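Local atomic coordinates of methyl-coenzyme M reductase gamma subunit (Methermicoccus shengliensis DSM 18856, PDB entry 7NKG), a protein that is the gamma subunit of methyl-coenzyme M reductase, the factor 430 enzyme that probably catalyses the methane-forming step of methanogenesis. Residues His43-Pro46 / Gly47-Tyr50; Met172-Arg175 / Arg176-Glu179; Glu206-Ala209 / Ala210-Thr214. All coordinates share one frame; numbering follows the deposited sequence.

Contact 1: His43-Pro46 / Gly47-Tyr50; sequences HRAP and GSDY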
loop_
_atom_site.group_PDB
_atom_site.type_symbol
_atom_site.label_atom_id
_atom_site.label_comp_id
_atom_site.label_asym_id
_atom_site.label_seq_id
_atom_site.Cartn_x
_atom_site.Cartn_y
_atom_site.Cartn_z
ATOM N N HIS C 43 23.618 -37.000 6.666
ATOM C CA HIS C 43 24.127 -35.763 7.279
ATOM C C HIS C 43 25.647 -35.742 7.393
ATOM O O HIS C 43 26.245 -34.661 7.409
ATOM C CB HIS C 43 23.519 -35.582 8.668
ATOM C CG HIS C 43 22.022 -35.577 8.652
ATOM N ND1 HIS C 43 21.320 -34.844 7.711
ATOM C CD2 HIS C 43 21.141 -36.208 9.462
ATOM C CE1 HIS C 43 20.041 -35.070 7.962
ATOM N NE2 HIS C 43 19.883 -35.856 9.022
ATOM N N ARG C 44 26.264 -36.913 7.547
ATOM C CA ARG C 44 27.723 -37.020 7.676
ATOM C C ARG C 44 28.174 -38.436 7.288
ATOM O O ARG C 44 27.338 -39.346 7.190
ATOM C CB ARG C 44 28.190 -36.671 9.116
ATOM C CG ARG C 44 27.833 -37.736 10.138
ATOM C CD ARG C 44 28.230 -37.377 11.556
ATOM N NE ARG C 44 28.342 -38.573 12.388
ATOM C CZ ARG C 44 27.317 -39.278 12.857
ATOM N NH1 ARG C 44 26.069 -38.900 12.603
ATOM N NH2 ARG C 44 27.533 -40.368 13.587
ATOM N N ALA C 45 29.493 -38.635 7.097
ATOM C CA ALA C 45 30.003 -39.945 6.722
ATOM C C ALA C 45 29.754 -40.970 7.841
ATOM O O ALA C 45 30.021 -40.648 8.999
ATOM C CB ALA C 45 31.494 -39.855 6.445
ATOM N N PRO C 46 29.262 -42.199 7.552
ATOM C CA PRO C 46 29.088 -43.187 8.638
ATOM C C PRO C 46 30.386 -43.449 9.404
ATOM O O PRO C 46 31.455 -43.518 8.794
ATOM C CB PRO C 46 28.615 -44.449 7.906
ATOM C CG PRO C 46 28.051 -43.951 6.638
ATOM C CD PRO C 46 28.867 -42.768 6.251
ATOM N N GLY C 47 30.284 -43.533 10.723
ATOM C CA GLY C 47 31.437 -43.754 11.583
ATOM C C GLY C 47 32.143 -42.482 12.008
ATOM O O GLY C 47 32.904 -42.517 12.975
ATOM N N SER C 48 31.915 -41.348 11.309
ATOM C CA SER C 48 32.577 -40.087 11.648
ATOM C C SER C 48 31.973 -39.442 12.887
ATOM O O SER C 48 30.833 -39.734 13.249
ATOM C CB SER C 48 32.500 -39.114 10.476
ATOM O OG SER C 48 31.204 -38.560 10.312
ATOM N N ASP C 49 32.725 -38.542 13.531
ATOM C CA ASP C 49 32.220 -37.831 14.701
ATOM C C ASP C 49 31.184 -36.780 14.255
ATOM O O ASP C 49 31.174 -36.334 13.094
ATOM C CB ASP C 49 33.338 -37.179 15.537
ATOM C CG ASP C 49 32.978 -36.966 17.012
ATOM O OD1 ASP C 49 31.855 -37.366 17.425
ATOM O OD2 ASP C 49 33.802 -36.370 17.743
ATOM N N TYR C 50 30.271 -36.439 15.174
ATOM C CA TYR C 50 29.231 -35.449 14.918
ATOM C C TYR C 50 29.871 -34.054 14.807
ATOM O O TYR C 50 30.473 -33.611 15.788
ATOM C CB TYR C 50 28.214 -35.405 16.077
ATOM C CG TYR C 50 27.447 -36.689 16.297
ATOM C CD1 TYR C 50 26.329 -36.993 15.539
ATOM C CD2 TYR C 50 27.844 -37.603 17.264
ATOM C CE1 TYR C 50 25.642 -38.185 15.712
ATOM C CE2 TYR C 50 27.146 -38.786 17.467
ATOM C CZ TYR C 50 26.044 -39.075 16.687
ATOM O OH TYR C 50 25.318 -40.226 16.900
HETATM O O HOH W 1 29.547 -41.894 14.965
#
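The guanidinium of R44 lies over one face of the Y50 ring in a cation-pi contact, its CZ 3.9 Å from the centroid of the Y50 ring. The two groups are far from flush: their planes are 36° apart, the overlap is displaced toward the rim, and the closest atoms are R44 NH1 and Y50 CE1, 3.2 Å apart. In its own plane the same guanidinium binds backbone. R44 NE gives a nearly straight hydrogen bond of 2.9 Å to S48 O, coming in from above the carbonyl plane, and R44 NH2 adds a weak one to the same oxygen. A water fills in at this edge, accepting from R44 NH2 and donating to S48 O. CG of the arginine is tucked between its own backbone N and carbonyl carbon (chi1 72°), and the chain then runs extended to NE, past S48 OG, 3.4 Å from R44 CD.

Next in the chain, A45 to S48 form a type II beta turn. A45 O takes two donors: S48 N closes the turn, and S48 OG, 2.7 Å from A45 O, arrives in the carbonyl plane on a lone pair. G47, with phi 88°, occupies the position where a CB would clash with P46 O. R44 NH1 also forms salt bridges to E128 and E132 of helix 128-140, and Y50 OH hydrogen-bonds to E132. A leucine here would remove the charge and every N-H, and would probably leave E128 and E132 without this cation and the Y50 ring without the group on its face. The arginine's charge is shared between a pi face and two carboxylates, while its NE-H holds the carbonyl of the turn's last residue, so charge and hydrogen bonds probably contribute much of this surface loop's hold on helix 128-140, beside the packing of Y50.

Contact 2: Met172-Arg175 / Arg176-Glu179; sequences MLDR and RRLE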
loop_
_atom_site.group_PDB
_atom_site.type_symbol
_atom_site.label_atom_id
_atom_site.label_comp_id
_atom_site.label_asym_id
_atom_site.label_seq_id
_atom_site.Cartn_x
_atom_site.Cartn_y
_atom_site.Cartn_z
ATOM N N MET C 172 9.267 -41.379 -6.143
ATOM C CA MET C 172 9.777 -40.837 -7.412
ATOM C C MET C 172 11.299 -41.009 -7.529
ATOM O O MET C 172 11.793 -41.237 -8.639
ATOM C CB MET C 172 9.440 -39.354 -7.526
ATOM C CG MET C 172 9.775 -38.742 -8.875
ATOM S SD MET C 172 9.556 -36.965 -8.835
ATOM C CE MET C 172 9.582 -36.585 -10.575
ATOM N N LEU C 173 12.039 -40.920 -6.399
ATOM C CA LEU C 173 13.502 -41.052 -6.405
ATOM C C LEU C 173 14.015 -42.472 -6.150
ATOM O O LEU C 173 15.227 -42.663 -6.113
ATOM C CB LEU C 173 14.130 -40.074 -5.407
ATOM C CG LEU C 173 13.723 -38.611 -5.564
ATOM C CD1 LEU C 173 14.442 -37.763 -4.552
ATOM C CD2 LEU C 173 14.003 -38.066 -6.983
ATOM N N ASP C 174 13.118 -43.462 -6.002
ATOM C CA ASP C 174 13.497 -44.860 -5.861
ATOM C C ASP C 174 14.607 -45.090 -4.803
ATOM O O ASP C 174 15.632 -45.683 -5.114
ATOM C CB ASP C 174 13.925 -45.380 -7.254
ATOM C CG ASP C 174 14.173 -46.871 -7.346
ATOM O OD1 ASP C 174 13.609 -47.617 -6.520
ATOM O OD2 ASP C 174 14.952 -47.289 -8.227
ATOM N N ARG C 175 14.434 -44.547 -3.587
ATOM C CA ARG C 175 15.451 -44.703 -2.529
ATOM C C ARG C 175 15.438 -46.096 -1.918
ATOM O O ARG C 175 16.470 -46.563 -1.439
ATOM C CB ARG C 175 15.239 -43.681 -1.408
ATOM C CG ARG C 175 15.579 -42.267 -1.811
ATOM C CD ARG C 175 14.912 -41.264 -0.918
ATOM N NE ARG C 175 13.628 -40.908 -1.510
ATOM C CZ ARG C 175 13.075 -39.700 -1.496
ATOM N NH1 ARG C 175 13.669 -38.690 -0.863
ATOM N NH2 ARG C 175 11.919 -39.491 -2.105
ATOM N N ARG C 176 14.269 -46.732 -1.881
ATOM C CA ARG C 176 14.137 -48.066 -1.310
ATOM C C ARG C 176 13.108 -48.859 -2.091
ATOM O O ARG C 176 12.175 -48.299 -2.678
ATOM C CB ARG C 176 13.783 -47.990 0.186
ATOM C CG ARG C 176 12.394 -47.374 0.480
ATOM C CD ARG C 176 11.303 -48.446 0.545
ATOM N NE ARG C 176 9.959 -47.908 0.789
ATOM C CZ ARG C 176 9.190 -47.317 -0.127
ATOM N NH1 ARG C 176 7.970 -46.883 0.197
ATOM N NH2 ARG C 176 9.621 -47.168 -1.377
ATOM N N ARG C 177 13.328 -50.159 -2.155
ATOM C CA ARG C 177 12.459 -51.035 -2.920
ATOM C C ARG C 177 12.551 -52.463 -2.417
ATOM O O ARG C 177 13.491 -52.817 -1.713
ATOM C CB ARG C 177 12.818 -50.963 -4.420
ATOM C CG ARG C 177 14.105 -51.699 -4.811
ATOM C CD ARG C 177 14.709 -51.159 -6.098
ATOM N NE ARG C 177 15.258 -49.811 -5.906
ATOM C CZ ARG C 177 16.431 -49.527 -5.337
ATOM N NH1 ARG C 177 16.817 -48.265 -5.196
ATOM N NH2 ARG C 177 17.235 -50.505 -4.919
ATOM N N LEU C 178 11.571 -53.278 -2.794
ATOM C CA LEU C 178 11.539 -54.675 -2.415
ATOM C C LEU C 178 12.419 -55.390 -3.427
ATOM O O LEU C 178 12.104 -55.385 -4.624
ATOM C CB LEU C 178 10.081 -55.175 -2.441
ATOM C CG LEU C 178 9.822 -56.596 -1.995
ATOM C CD1 LEU C 178 10.100 -56.779 -0.497
ATOM C CD2 LEU C 178 8.365 -56.991 -2.309
ATOM N N GLU C 179 13.579 -55.880 -2.961
ATOM C CA GLU C 179 14.588 -56.569 -3.769
ATOM C C GLU C 179 14.815 -57.944 -3.206
ATOM O O GLU C 179 15.400 -58.060 -2.128
ATOM C CB GLU C 179 15.932 -55.843 -3.690
ATOM C CG GLU C 179 15.962 -54.490 -4.342
ATOM C CD GLU C 179 17.347 -54.049 -4.765
ATOM O OE1 GLU C 179 18.342 -54.487 -4.138
ATOM O OE2 GLU C 179 17.437 -53.278 -5.746
HETATM O O HOH W 2 11.265 -47.572 -5.173
#
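R177 reaches back along the chain and takes hold of D174 side-on, with two of its nitrogens each on a different oxygen. R177 NE makes a salt bridge of 2.8 Å to D174 OD1, the N-H pointing almost straight at its target (170°), on the syn side of the carboxylate. R177 NH1 goes to the backbone instead, 2.8 Å from D174 O, approaching from above that carbonyl's plane. The carboxylate is turned 77° against the guanidinium, so this is not the flat two-oxygen pairing of an arginine with a carboxylate. The bend in the arginine at chi3 (70°) folds its head back beside D174.

R177 NH2 bridges to E179 OE2 at 2.9 Å, entering well above that carboxylate's plane, and NH1 has a further salt bridge to D186 on strand 182-187. One arginine thus gathers three acidic residues, whose negative charges would otherwise probably repel one another. D174 OD1 has a second donor in a water that also bridges to R176 O, tying the acid to the backbone of R176.

R175 and R176 turn their side chains away from this network. The guanidinium of R176 hydrogen-bonds to M169 O and A149 O, while R176 N is buried without a partner in the model. That of R175 bonds to Q189 O, A154 O and T155 O and is salt-bridged to D171. Backbone bonds from R175 to D186 and from R177 to I184 run to strand 182-187, with 176-179 at one side of this chain's antiparallel three-stranded sheet. The arrangement is a salt-bridge network at the passage from loop to strand, beside which R175, about 7 Å from factor 430, ties the loop to the pocket-lining residues A154 and T155, probably as a second-shell link and not a cofactor ligand.

Contact 3: Glu206-Ala209 / Ala210-Thr214; sequences EEEA and AKRTT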
loop_
_atom_site.group_PDB
_atom_site.type_symbol
_atom_site.label_atom_id
_atom_site.label_comp_id
_atom_site.label_asym_id
_atom_site.label_seq_id
_atom_site.Cartn_x
_atom_site.Cartn_y
_atom_site.Cartn_z
ATOM N N GLU C 206 -0.486 -57.457 4.973
ATOM C CA GLU C 206 -1.645 -56.554 4.951
ATOM C C GLU C 206 -2.435 -56.653 6.274
ATOM O O GLU C 206 -2.860 -55.625 6.810
ATOM C CB GLU C 206 -2.577 -56.890 3.780
ATOM C CG GLU C 206 -2.003 -56.524 2.426
ATOM C CD GLU C 206 -2.909 -56.831 1.250
ATOM O OE1 GLU C 206 -3.928 -57.532 1.441
ATOM O OE2 GLU C 206 -2.615 -56.344 0.138
ATOM N N GLU C 207 -2.602 -57.875 6.802
ATOM C CA GLU C 207 -3.313 -58.095 8.066
ATOM C C GLU C 207 -2.571 -57.439 9.244
ATOM O O GLU C 207 -3.216 -56.789 10.069
ATOM C CB GLU C 207 -3.476 -59.604 8.317
ATOM C CG GLU C 207 -4.317 -59.958 9.532
ATOM C CD GLU C 207 -4.472 -61.443 9.798
ATOM O OE1 GLU C 207 -4.034 -62.256 8.953
ATOM O OE2 GLU C 207 -5.028 -61.794 10.865
ATOM N N GLU C 208 -1.230 -57.594 9.322
ATOM C CA GLU C 208 -0.447 -56.984 10.403
ATOM C C GLU C 208 -0.564 -55.460 10.344
ATOM O O GLU C 208 -0.802 -54.829 11.371
ATOM C CB GLU C 208 1.036 -57.392 10.314
ATOM C CG GLU C 208 1.901 -56.780 11.403
ATOM C CD GLU C 208 3.361 -57.197 11.383
ATOM O OE1 GLU C 208 3.782 -57.866 10.412
ATOM O OE2 GLU C 208 4.092 -56.833 12.333
ATOM N N ALA C 209 -0.413 -54.864 9.141
ATOM C CA ALA C 209 -0.521 -53.412 8.988
ATOM C C ALA C 209 -1.902 -52.922 9.439
ATOM O O ALA C 209 -1.988 -51.936 10.164
ATOM C CB ALA C 209 -0.266 -53.026 7.541
ATOM N N ALA C 210 -2.978 -53.636 9.058
ATOM C CA ALA C 210 -4.338 -53.275 9.462
ATOM C C ALA C 210 -4.530 -53.321 10.989
ATOM O O ALA C 210 -5.239 -52.467 11.543
ATOM C CB ALA C 210 -5.339 -54.199 8.786
ATOM N N LYS C 211 -3.894 -54.283 11.659
ATOM C CA LYS C 211 -3.987 -54.429 13.115
ATOM C C LYS C 211 -3.131 -53.423 13.869
ATOM O O LYS C 211 -3.450 -53.099 15.022
ATOM C CB LYS C 211 -3.538 -55.831 13.545
ATOM C CG LYS C 211 -4.581 -56.908 13.361
ATOM C CD LYS C 211 -4.011 -58.284 13.554
ATOM C CE LYS C 211 -5.104 -59.317 13.260
ATOM N NZ LYS C 211 -4.714 -60.676 13.680
ATOM N N ARG C 212 -2.004 -52.994 13.278
ATOM C CA ARG C 212 -1.065 -52.084 13.942
ATOM C C ARG C 212 -1.254 -50.608 13.572
ATOM O O ARG C 212 -0.627 -49.750 14.208
ATOM C CB ARG C 212 0.370 -52.485 13.581
ATOM C CG ARG C 212 0.788 -53.849 14.124
ATOM C CD ARG C 212 2.262 -54.040 13.868
ATOM N NE ARG C 212 2.791 -55.336 14.310
ATOM C CZ ARG C 212 3.151 -55.643 15.558
ATOM N NH1 ARG C 212 3.006 -54.758 16.539
ATOM N NH2 ARG C 212 3.641 -56.847 15.837
ATOM N N THR C 213 -2.079 -50.291 12.561
ATOM C CA THR C 213 -2.190 -48.915 12.098
ATOM C C THR C 213 -2.924 -47.945 13.025
ATOM O O THR C 213 -3.898 -48.309 13.693
ATOM C CB THR C 213 -2.802 -48.838 10.687
ATOM O OG1 THR C 213 -2.650 -47.498 10.192
ATOM C CG2 THR C 213 -4.281 -49.263 10.650
ATOM N N THR C 214 -2.427 -46.686 13.025
ATOM C CA THR C 214 -3.034 -45.552 13.704
ATOM C C THR C 214 -3.942 -44.768 12.722
ATOM O O THR C 214 -4.414 -43.716 13.111
ATOM C CB THR C 214 -1.938 -44.624 14.278
ATOM O OG1 THR C 214 -1.140 -44.103 13.206
ATOM C CG2 THR C 214 -1.068 -45.324 15.328
HETATM O O HOH W 3 5.298 -58.890 13.793
#
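This is an i to i+4 contact within the short helix 206-212, which follows strand 193-201 in the chain, and two acid-base pairs one residue apart carry it. E207 pairs with K211 and E208 with R212, each acid one helical turn ahead of its base.

E207 and K211 lie side by side, both chains extended and pointing the same way, so that they meet at their ends: K211 NZ is 3.0 Å from E207 OE2, on the anti side of the carboxylate and somewhat out of its plane. On the way K211 CE passes 3.9 Å from E207 CG, an aliphatic touch beneath the charges. The second pair is set differently. E208, with CG anti to its backbone N (chi1 180°), stands out from the helix, and R212 slants across it with carboxylate and guanidinium planes 54° apart. R212 NE reaches the anti lone pair of E208 OE2 at 2.8 Å, bent to 144°. A water donates to that same oxygen and accepts a weak bond from R212 NH2.

The other guanidinium nitrogens of R212 form salt bridges outside the helix, NH1 to E142 and NH2 to E27, so three carboxylates share this one cation. Under the side chains the regular helix ladder runs from A210 N to E206 O, K211 N to E207 O and R212 N to E208 O; the next rung, T213 N to A209 O at 2.9 Å, is weak. T213 is the first residue to leave helical angles, and its OG1 bonds to A95 O, in the loop after strand 83-90. Acids near the N-terminal end and bases near the C-terminal end would be expected to oppose the helix dipole favourably, and R212 carries the pairing beyond the helix, to E27 and E142.

Following the chain from its N terminus, contact 1 (43-50) comes first, a tight turn in the long loop between helices 34-41 and 66-70. The chain then passes through three strands of the four-stranded sheet, helix 128-140, against which that turn rests, and the sheet's last strand, before contact 2 (172-179) closes the corner into an outermost strand, within this chain, of the three-stranded sheet. After that sheet, contact 3 (206-214) spans a short helix, which R212 links to E27, just after helix 13-23, and E142, just after helix 128-140. The three are in series, neither nested nor crossing, and none touches another. Contacts 1 and 3 lie on opposite sides of the chain's centre.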